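Local coordinates for putative enoyl-CoA hydratase/isomerase (Mycobacterium abscessus, PDB 3RSI), which belongs to the enoyl-CoA hydratase/isomerase (crotonase) family and probably acts as a hydro-lyase in lipid metabolism, at residues 172-175 with 176-179; 187-190 with 191-194; 201-204 with 205-209. All blocks are in the same frame, centred on the assembly; numbering follows the deposited sequence.

Contact 1: 172-175 with 176-179; sequences PLTA and FEAY
The flat carboxylate of Glu177 reaches back across the start of its own helix and lays one oxygen, OE1, against the backbone of Thr174, while CD2 of Leu173 comes within 3.9 Å of that same OE1. Together Thr174 and Glu177 make a capping box, the reciprocal N-cap arrangement that opens helix 175-180. In one direction Thr174 N donates to Glu177 OE1 at 3.1 Å with a nearly straight N-H...O angle of 169°, and OE1 accepts on the lone pair that faces away from the other carboxylate oxygen. In the other, Glu177 N donates to Thr174 OG1 at 3.0 Å. Two torsions bring the partners together: Thr174 OG1 sits between its own N and carbonyl carbon (chi1 63°), which points it at Glu177 N, and Glu177 folds CG beside its backbone N (chi1 -76°) before running on extended. The acid's CG then lies 3.3 Å from Thr174 OG1, and the two side chains pass at a slant. A negative carboxylate beside a helix N-terminus would be expected to interact favourably with the helix dipole. Inward, Leu173 crosses the Glu177 chain at about a right angle and packs on Lys162 and Met166 of helix 160-169, and its backbone bonds to Phe135. The Tyr179 ring stacks on His180 of the second subunit and meets Phe181 of that subunit nearly perpendicularly. Regular helix bonding follows the cap at once: Ala178 N donates to Thr174 O and Tyr179 N to Ala175 O, each at 2.9 Å.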
ATOM      1  N   PRO B 172       7.645  -6.940  17.459  1.00 14.06           N
ATOM      2  CA  PRO B 172       7.715  -5.512  17.176  1.00 13.85           C
ATOM      3  C   PRO B 172       8.656  -5.107  16.047  1.00 13.73           C
ATOM      4  O   PRO B 172       9.546  -5.867  15.659  1.00 13.37           O
ATOM      5  CB  PRO B 172       8.227  -4.930  18.492  1.00 14.61           C
ATOM      6  CG  PRO B 172       9.078  -5.988  19.050  1.00 15.35           C
ATOM      7  CD  PRO B 172       8.380  -7.284  18.691  1.00 14.64           C
ATOM      8  N   LEU B 173       8.438  -3.909  15.513  1.00 13.26           N
ATOM      9  CA  LEU B 173       9.344  -3.340  14.533  1.00 12.92           C
ATOM     10  C   LEU B 173      10.193  -2.274  15.223  1.00 12.77           C
ATOM     11  O   LEU B 173       9.749  -1.636  16.179  1.00 11.65           O
ATOM     12  CB  LEU B 173       8.584  -2.693  13.369  1.00 13.00           C
ATOM     13  CG  LEU B 173       7.665  -3.538  12.480  1.00 14.32           C
ATOM     14  CD1 LEU B 173       7.135  -2.690  11.307  1.00 14.88           C
ATOM     15  CD2 LEU B 173       8.399  -4.778  12.010  1.00 14.46           C
ATOM     16  N   THR B 174      11.408  -2.081  14.725  1.00 12.63           N
ATOM     17  CA  THR B 174      12.210  -0.922  15.111  1.00 12.76           C
ATOM     18  C   THR B 174      11.667   0.312  14.407  1.00 12.99           C
ATOM     19  O   THR B 174      10.836   0.202  13.498  1.00 12.52           O
ATOM     20  CB  THR B 174      13.680  -1.084  14.684  1.00 13.23           C
ATOM     21  OG1 THR B 174      13.747  -1.150  13.246  1.00 11.90           O
ATOM     22  CG2 THR B 174      14.289  -2.362  15.315  1.00 12.50           C
ATOM     23  N   ALA B 175      12.159   1.482  14.804  1.00 12.95           N
ATOM     24  CA  ALA B 175      11.742   2.736  14.197  1.00 13.74           C
ATOM     25  C   ALA B 175      12.176   2.771  12.735  1.00 14.08           C
ATOM     26  O   ALA B 175      11.444   3.254  11.885  1.00 13.57           O
ATOM     27  CB  ALA B 175      12.330   3.918  14.955  1.00 13.80           C
ATOM     28  N   PHE B 176      13.372   2.247  12.463  1.00 14.64           N
ATOM     29  CA  PHE B 176      13.924   2.180  11.107  1.00 15.76           C
ATOM     30  C   PHE B 176      13.035   1.290  10.207  1.00 14.51           C
ATOM     31  O   PHE B 176      12.726   1.644   9.071  1.00 12.72           O
ATOM     32  CB  PHE B 176      15.349   1.635  11.218  1.00 17.10           C
ATOM     33  CG  PHE B 176      16.113   1.591   9.938  1.00 23.22           C
ATOM     34  CD1 PHE B 176      16.875   2.692   9.536  1.00 27.69           C
ATOM     35  CD2 PHE B 176      16.154   0.414   9.167  1.00 27.24           C
ATOM     36  CE1 PHE B 176      17.635   2.647   8.370  1.00 29.50           C
ATOM     37  CE2 PHE B 176      16.917   0.362   8.001  1.00 29.74           C
ATOM     38  CZ  PHE B 176      17.650   1.481   7.597  1.00 30.78           C
ATOM     39  N   GLU B 177      12.621   0.143  10.741  1.00 13.74           N
ATOM     40  CA  GLU B 177      11.702  -0.742  10.041  1.00 13.84           C
ATOM     41  C   GLU B 177      10.330  -0.122   9.817  1.00 12.85           C
ATOM     42  O   GLU B 177       9.738  -0.278   8.737  1.00 13.01           O
ATOM     43  CB  GLU B 177      11.549  -2.042  10.813  1.00 13.65           C
ATOM     44  CG  GLU B 177      12.720  -2.980  10.665  1.00 15.16           C
ATOM     45  CD  GLU B 177      12.476  -4.264  11.413  1.00 16.89           C
ATOM     46  OE1 GLU B 177      12.193  -4.182  12.635  1.00 15.45           O
ATOM     47  OE2 GLU B 177      12.534  -5.335  10.773  1.00 18.49           O
ATOM     48  N   ALA B 178       9.810   0.529  10.850  1.00 12.32           N
ATOM     49  CA  ALA B 178       8.521   1.226  10.789  1.00 11.87           C
ATOM     50  C   ALA B 178       8.585   2.275   9.697  1.00 11.40           C
ATOM     51  O   ALA B 178       7.628   2.454   8.951  1.00 11.12           O
ATOM     52  CB  ALA B 178       8.182   1.895  12.101  1.00 10.89           C
ATOM     53  N   TYR B 179       9.713   2.963   9.602  1.00 11.38           N
ATOM     54  CA  TYR B 179       9.882   3.953   8.527  1.00 11.16           C
ATOM     55  C   TYR B 179      10.065   3.275   7.167  1.00 10.47           C
ATOM     56  O   TYR B 179       9.492   3.728   6.181  1.00  9.97           O
ATOM     57  CB  TYR B 179      11.039   4.895   8.817  1.00 11.11           C
ATOM     58  CG  TYR B 179      11.287   5.932   7.753  1.00 11.74           C
ATOM     59  CD1 TYR B 179      10.459   7.048   7.638  1.00 14.07           C
ATOM     60  CD2 TYR B 179      12.365   5.821   6.871  1.00 13.65           C
ATOM     61  CE1 TYR B 179      10.706   8.043   6.673  1.00 13.14           C
ATOM     62  CE2 TYR B 179      12.604   6.803   5.874  1.00 13.41           C
ATOM     63  CZ  TYR B 179      11.775   7.907   5.794  1.00 14.04           C
ATOM     64  OH  TYR B 179      11.971   8.864   4.823  1.00 12.57           O
TER

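Contact 2: 187-190 with 191-194; sequences VVPA and GTAL
A type II beta turn from Pro189 to Thr192 carries the chain out of strand 186-188 and into helix 193-205, and its closing bond runs from Thr192 N to Pro189 O at 3.0 Å. The threonine side chain grips the same carbonyl a second time: Thr192 OG1 donates to Pro189 O at 2.7 Å, lying in the carbonyl plane on a lone pair, whereas the amide N comes in tilted 15° from that plane. One oxygen thus takes two bonds from one residue, which fixes the threonine's rotation. With chi1 at 72°, OG1 stands between its own backbone N and carbonyl carbon and faces back across the turn. Its CG2 also rests 3.4 Å from Pro189 O. Val188 turns its side chain toward the returning chain, and its CG2 branch lies alongside Thr192 OG1 at 3.2 Å. That methyl also makes a looser apolar contact with Ala193 CB at 4.3 Å. Gly191 occupies the third turn position with phi 86°, where a beta carbon would clash with Ala190 O. Around the bend, Gly191 N donates to Asp130 OD2 and Ala190 N bonds to Glu131 OE1, tying the exposed tip to the end of strand 126-130. Val188 pairs with the backbone of Ser129 and Glu131, while Leu194 packs on Ile58 of the second subunit. Glycine in the third position with positive phi is typical of a type II turn, which here, with a carbonyl that accepts two hydrogen bonds from Thr192, links the outermost strand, within this chain, of a three-stranded parallel sheet to the following helix.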
ATOM      1  N   VAL B 187      11.649   9.458  10.981  1.00 12.51           N
ATOM      2  CA  VAL B 187      12.403   8.973  12.137  1.00 13.63           C
ATOM      3  C   VAL B 187      13.377  10.074  12.522  1.00 14.26           C
ATOM      4  O   VAL B 187      14.143  10.558  11.671  1.00 14.51           O
ATOM      5  CB  VAL B 187      13.199   7.673  11.876  1.00 13.88           C
ATOM      6  CG1 VAL B 187      13.919   7.210  13.179  1.00 15.52           C
ATOM      7  CG2 VAL B 187      12.309   6.597  11.371  1.00 13.67           C
ATOM      8  N   VAL B 188      13.347  10.483  13.787  1.00 14.30           N
ATOM      9  CA  VAL B 188      14.106  11.659  14.218  1.00 14.16           C
ATOM     10  C   VAL B 188      14.994  11.313  15.426  1.00 15.01           C
ATOM     11  O   VAL B 188      14.756  10.303  16.071  1.00 14.01           O
ATOM     12  CB  VAL B 188      13.149  12.801  14.569  1.00 14.40           C
ATOM     13  CG1 VAL B 188      12.277  13.191  13.337  1.00 14.85           C
ATOM     14  CG2 VAL B 188      12.280  12.440  15.787  1.00 13.61           C
ATOM     15  N   PRO B 189      16.015  12.153  15.729  1.00 15.80           N
ATOM     16  CA  PRO B 189      16.894  11.863  16.862  1.00 16.35           C
ATOM     17  C   PRO B 189      16.154  11.774  18.195  1.00 16.33           C
ATOM     18  O   PRO B 189      15.152  12.472  18.413  1.00 16.11           O
ATOM     19  CB  PRO B 189      17.895  13.040  16.870  1.00 17.05           C
ATOM     20  CG  PRO B 189      17.924  13.539  15.464  1.00 16.73           C
ATOM     21  CD  PRO B 189      16.537  13.256  14.894  1.00 16.72           C
ATOM     22  N   ALA B 190      16.659  10.897  19.057  1.00 16.53           N
ATOM     23  CA  ALA B 190      16.127  10.675  20.403  1.00 16.81           C
ATOM     24  C   ALA B 190      15.655  11.943  21.071  1.00 17.01           C
ATOM     25  O   ALA B 190      16.392  12.918  21.150  1.00 17.45           O
ATOM     26  CB  ALA B 190      17.192   9.991  21.293  1.00 17.54           C
ATOM     27  N   GLY B 191      14.412  11.936  21.542  1.00 17.11           N
ATOM     28  CA  GLY B 191      13.902  13.051  22.333  1.00 17.35           C
ATOM     29  C   GLY B 191      13.322  14.204  21.535  1.00 17.47           C
ATOM     30  O   GLY B 191      12.855  15.166  22.140  1.00 18.34           O
ATOM     31  N   THR B 192      13.332  14.130  20.198  1.00 16.54           N
ATOM     32  CA  THR B 192      12.887  15.262  19.359  1.00 16.36           C
ATOM     33  C   THR B 192      11.533  15.071  18.628  1.00 16.09           C
ATOM     34  O   THR B 192      11.098  15.975  17.892  1.00 16.16           O
ATOM     35  CB  THR B 192      13.981  15.665  18.311  1.00 16.14           C
ATOM     36  OG1 THR B 192      14.081  14.672  17.275  1.00 15.25           O
ATOM     37  CG2 THR B 192      15.346  15.851  19.011  1.00 17.06           C
ATOM     38  N   ALA B 193      10.874  13.925  18.827  1.00 15.72           N
ATOM     39  CA  ALA B 193       9.600  13.631  18.126  1.00 15.21           C
ATOM     40  C   ALA B 193       8.544  14.719  18.306  1.00 15.25           C
ATOM     41  O   ALA B 193       7.895  15.109  17.333  1.00 15.42           O
ATOM     42  CB  ALA B 193       9.032  12.295  18.564  1.00 14.67           C
ATOM     43  N   LEU B 194       8.360  15.187  19.540  1.00 15.51           N
ATOM     44  CA  LEU B 194       7.383  16.246  19.818  1.00 15.54           C
ATOM     45  C   LEU B 194       7.787  17.582  19.166  1.00 15.88           C
ATOM     46  O   LEU B 194       6.925  18.305  18.666  1.00 14.51           O
ATOM     47  CB  LEU B 194       7.139  16.418  21.315  1.00 15.73           C
ATOM     48  CG  LEU B 194       6.021  17.386  21.707  1.00 17.51           C
ATOM     49  CD1 LEU B 194       4.680  16.995  21.000  1.00 15.23           C
ATOM     50  CD2 LEU B 194       5.859  17.470  23.242  1.00 17.95           C
TER

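Contact 3: 201-204 with 205-209; sequences ADRI and VRNGP
Arg203 and Arg206 lay their guanidinium groups flat on one another, centres 4.0 Å apart and planes at 17°, with Arg203 NH2 over one face of Arg206 near its rim. Two like charges meet here, NH2 of Arg203 and NH1 of Arg206 being 3.5 Å apart, and two nearby acids may offset part of that charge. Arg206 NE has a long, weak ion pair with Glu259, and Arg203 packs on Glu171 of the second subunit. The Arg203 chain starts with CG anti to its backbone N (chi1 176°) and then bends twice, bringing its head over Arg206 and within a weak 3.1 Å bond from NH1 to Asn207 OD1. This is the looser, more exposed flank, and the backbone bonds of Arg206 N to the carbonyls of Asp202 and Arg203 are also weak.

Both flanks belong to the C-terminal end of helix 193-205, where the helix gives way to the short link before helix 209-222. The other side is tighter. Val205 N donates to Ala201 O at 2.9 Å, a firm i to i+4 helical bond, and Val205 CG1 presses on the same Ala201 O at 3.3 Å. The buried Ile204 and Ala201 lie on Ile106 of strand 105-109. An i to i+3 bond follows, Asn207 N donating to Ile204 O at 3.0 Å from well above the carbonyl plane, and a water donates to Ile204 O and to Asn207 O, joining the two carbonyls. Asn207 is buried too, but its ND2 is satisfied, bonding to the carbonyls of Leu168 and Thr169 of the second subunit.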
ATOM      1  N   ALA B 201       2.596  20.537  12.782  1.00 14.60           N
ATOM      2  CA  ALA B 201       1.355  21.176  13.222  1.00 14.64           C
ATOM      3  C   ALA B 201       1.301  22.646  12.815  1.00 15.16           C
ATOM      4  O   ALA B 201       0.279  23.105  12.313  1.00 14.93           O
ATOM      5  CB  ALA B 201       1.186  21.044  14.747  1.00 13.86           C
ATOM      6  N   ASP B 202       2.400  23.368  13.028  1.00 15.49           N
ATOM      7  CA  ASP B 202       2.479  24.778  12.649  1.00 16.52           C
ATOM      8  C   ASP B 202       2.201  24.965  11.156  1.00 15.22           C
ATOM      9  O   ASP B 202       1.524  25.923  10.770  1.00 15.17           O
ATOM     10  CB  ASP B 202       3.847  25.377  12.977  1.00 17.12           C
ATOM     11  CG  ASP B 202       4.059  25.600  14.465  1.00 22.30           C
ATOM     12  OD1 ASP B 202       3.052  25.757  15.219  1.00 27.72           O
ATOM     13  OD2 ASP B 202       5.253  25.640  14.870  1.00 26.86           O
ATOM     14  N   ARG B 203       2.716  24.053  10.330  1.00 13.86           N
ATOM     15  CA  ARG B 203       2.492  24.119   8.904  1.00 13.89           C
ATOM     16  C   ARG B 203       1.004  23.894   8.629  1.00 13.93           C
ATOM     17  O   ARG B 203       0.408  24.605   7.831  1.00 13.75           O
ATOM     18  CB  ARG B 203       3.375  23.092   8.163  1.00 14.18           C
ATOM     19  CG  ARG B 203       3.144  23.018   6.660  1.00 14.07           C
ATOM     20  CD  ARG B 203       3.524  24.306   5.948  1.00 15.78           C
ATOM     21  NE  ARG B 203       2.394  25.216   5.743  1.00 14.89           N
ATOM     22  CZ  ARG B 203       2.458  26.315   4.993  1.00 15.50           C
ATOM     23  NH1 ARG B 203       1.374  27.069   4.815  1.00 17.61           N
ATOM     24  NH2 ARG B 203       3.597  26.661   4.404  1.00 14.89           N
ATOM     25  N   ILE B 204       0.401  22.933   9.325  1.00 14.08           N
ATOM     26  CA  ILE B 204      -1.010  22.587   9.108  1.00 14.36           C
ATOM     27  C   ILE B 204      -1.941  23.723   9.515  1.00 14.97           C
ATOM     28  O   ILE B 204      -2.892  24.039   8.785  1.00 15.03           O
ATOM     29  CB  ILE B 204      -1.403  21.314   9.861  1.00 14.59           C
ATOM     30  CG1 ILE B 204      -0.743  20.112   9.200  1.00 15.18           C
ATOM     31  CG2 ILE B 204      -2.935  21.123   9.850  1.00 13.43           C
ATOM     32  CD1 ILE B 204      -0.948  18.816   9.956  1.00 16.90           C
ATOM     33  N   VAL B 205      -1.659  24.370  10.647  1.00 15.29           N
ATOM     34  CA  VAL B 205      -2.543  25.462  11.111  1.00 15.66           C
ATOM     35  C   VAL B 205      -2.498  26.722  10.227  1.00 15.41           C
ATOM     36  O   VAL B 205      -3.384  27.565  10.328  1.00 15.30           O
ATOM     37  CB  VAL B 205      -2.339  25.812  12.603  1.00 16.92           C
ATOM     38  CG1 VAL B 205      -2.476  24.516  13.457  1.00 15.19           C
ATOM     39  CG2 VAL B 205      -1.032  26.521  12.824  1.00 16.45           C
ATOM     40  N   ARG B 206      -1.497  26.832   9.355  1.00 14.49           N
ATOM     41  CA  ARG B 206      -1.446  27.899   8.356  1.00 15.34           C
ATOM     42  C   ARG B 206      -2.264  27.600   7.094  1.00 14.72           C
ATOM     43  O   ARG B 206      -2.493  28.502   6.266  1.00 14.43           O
ATOM     44  CB  ARG B 206       0.007  28.166   7.946  1.00 15.75           C
ATOM     45  CG  ARG B 206       0.830  28.794   9.061  1.00 18.57           C
ATOM     46  CD  ARG B 206       2.298  28.861   8.667  1.00 21.78           C
ATOM     47  NE  ARG B 206       2.512  29.755   7.526  1.00 24.20           N
ATOM     48  CZ  ARG B 206       3.596  29.749   6.752  1.00 28.06           C
ATOM     49  NH1 ARG B 206       4.588  28.888   6.974  1.00 30.90           N
ATOM     50  NH2 ARG B 206       3.697  30.603   5.745  1.00 29.26           N
ATOM     51  N   ASN B 207      -2.674  26.341   6.935  1.00 13.95           N
ATOM     52  CA  ASN B 207      -3.466  25.918   5.775  1.00 13.88           C
ATOM     53  C   ASN B 207      -4.951  26.203   5.974  1.00 13.82           C
ATOM     54  O   ASN B 207      -5.406  26.406   7.106  1.00 14.39           O
ATOM     55  CB  ASN B 207      -3.215  24.434   5.492  1.00 13.28           C
ATOM     56  CG  ASN B 207      -1.745  24.141   5.214  1.00 13.99           C
ATOM     57  OD1 ASN B 207      -0.957  25.054   4.889  1.00 11.85           O
ATOM     58  ND2 ASN B 207      -1.367  22.871   5.335  1.00 11.58           N
ATOM     59  N   GLY B 208      -5.701  26.253   4.883  1.00 13.61           N
ATOM     60  CA  GLY B 208      -7.138  26.548   4.955  1.00 13.77           C
ATOM     61  C   GLY B 208      -7.833  25.475   5.778  1.00 13.73           C
ATOM     62  O   GLY B 208      -7.699  24.302   5.462  1.00 13.16           O
ATOM     63  N   PRO B 209      -8.559  25.864   6.848  1.00 13.98           N
ATOM     64  CA  PRO B 209      -9.150  24.845   7.724  1.00 13.90           C
ATOM     65  C   PRO B 209     -10.274  24.025   7.098  1.00 13.40           C
ATOM     66  O   PRO B 209     -10.396  22.837   7.404  1.00 13.81           O
ATOM     67  CB  PRO B 209      -9.673  25.647   8.922  1.00 14.10           C
ATOM     68  CG  PRO B 209      -9.058  26.929   8.860  1.00 13.99           C
ATOM     69  CD  PRO B 209      -8.681  27.210   7.435  1.00 14.94           C
TER
HETATM   70  O   HOH W   1      -5.601  24.549   9.077  1.00  7.93           O

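In the fold
The three contacts come one after another along the chain. Contact 1 starts helix 175-180, contact 2 turns from strand 186-188 into helix 193-205, and contact 3 ends that same helix. Contacts 1 and 2 have centres 14 Å apart and touch directly: Tyr179 CB packs on Val187 CG2 at 3.3 Å, so the strand's first valine backs onto the capped helix. Contact 3 stands further off, its centre 21 Å from that of contact 2 and 28 Å from that of contact 1, and touches neither. All three meet the second subunit, through Tyr179, Leu194 and Asn207 among others, and so belong to the assembly interface.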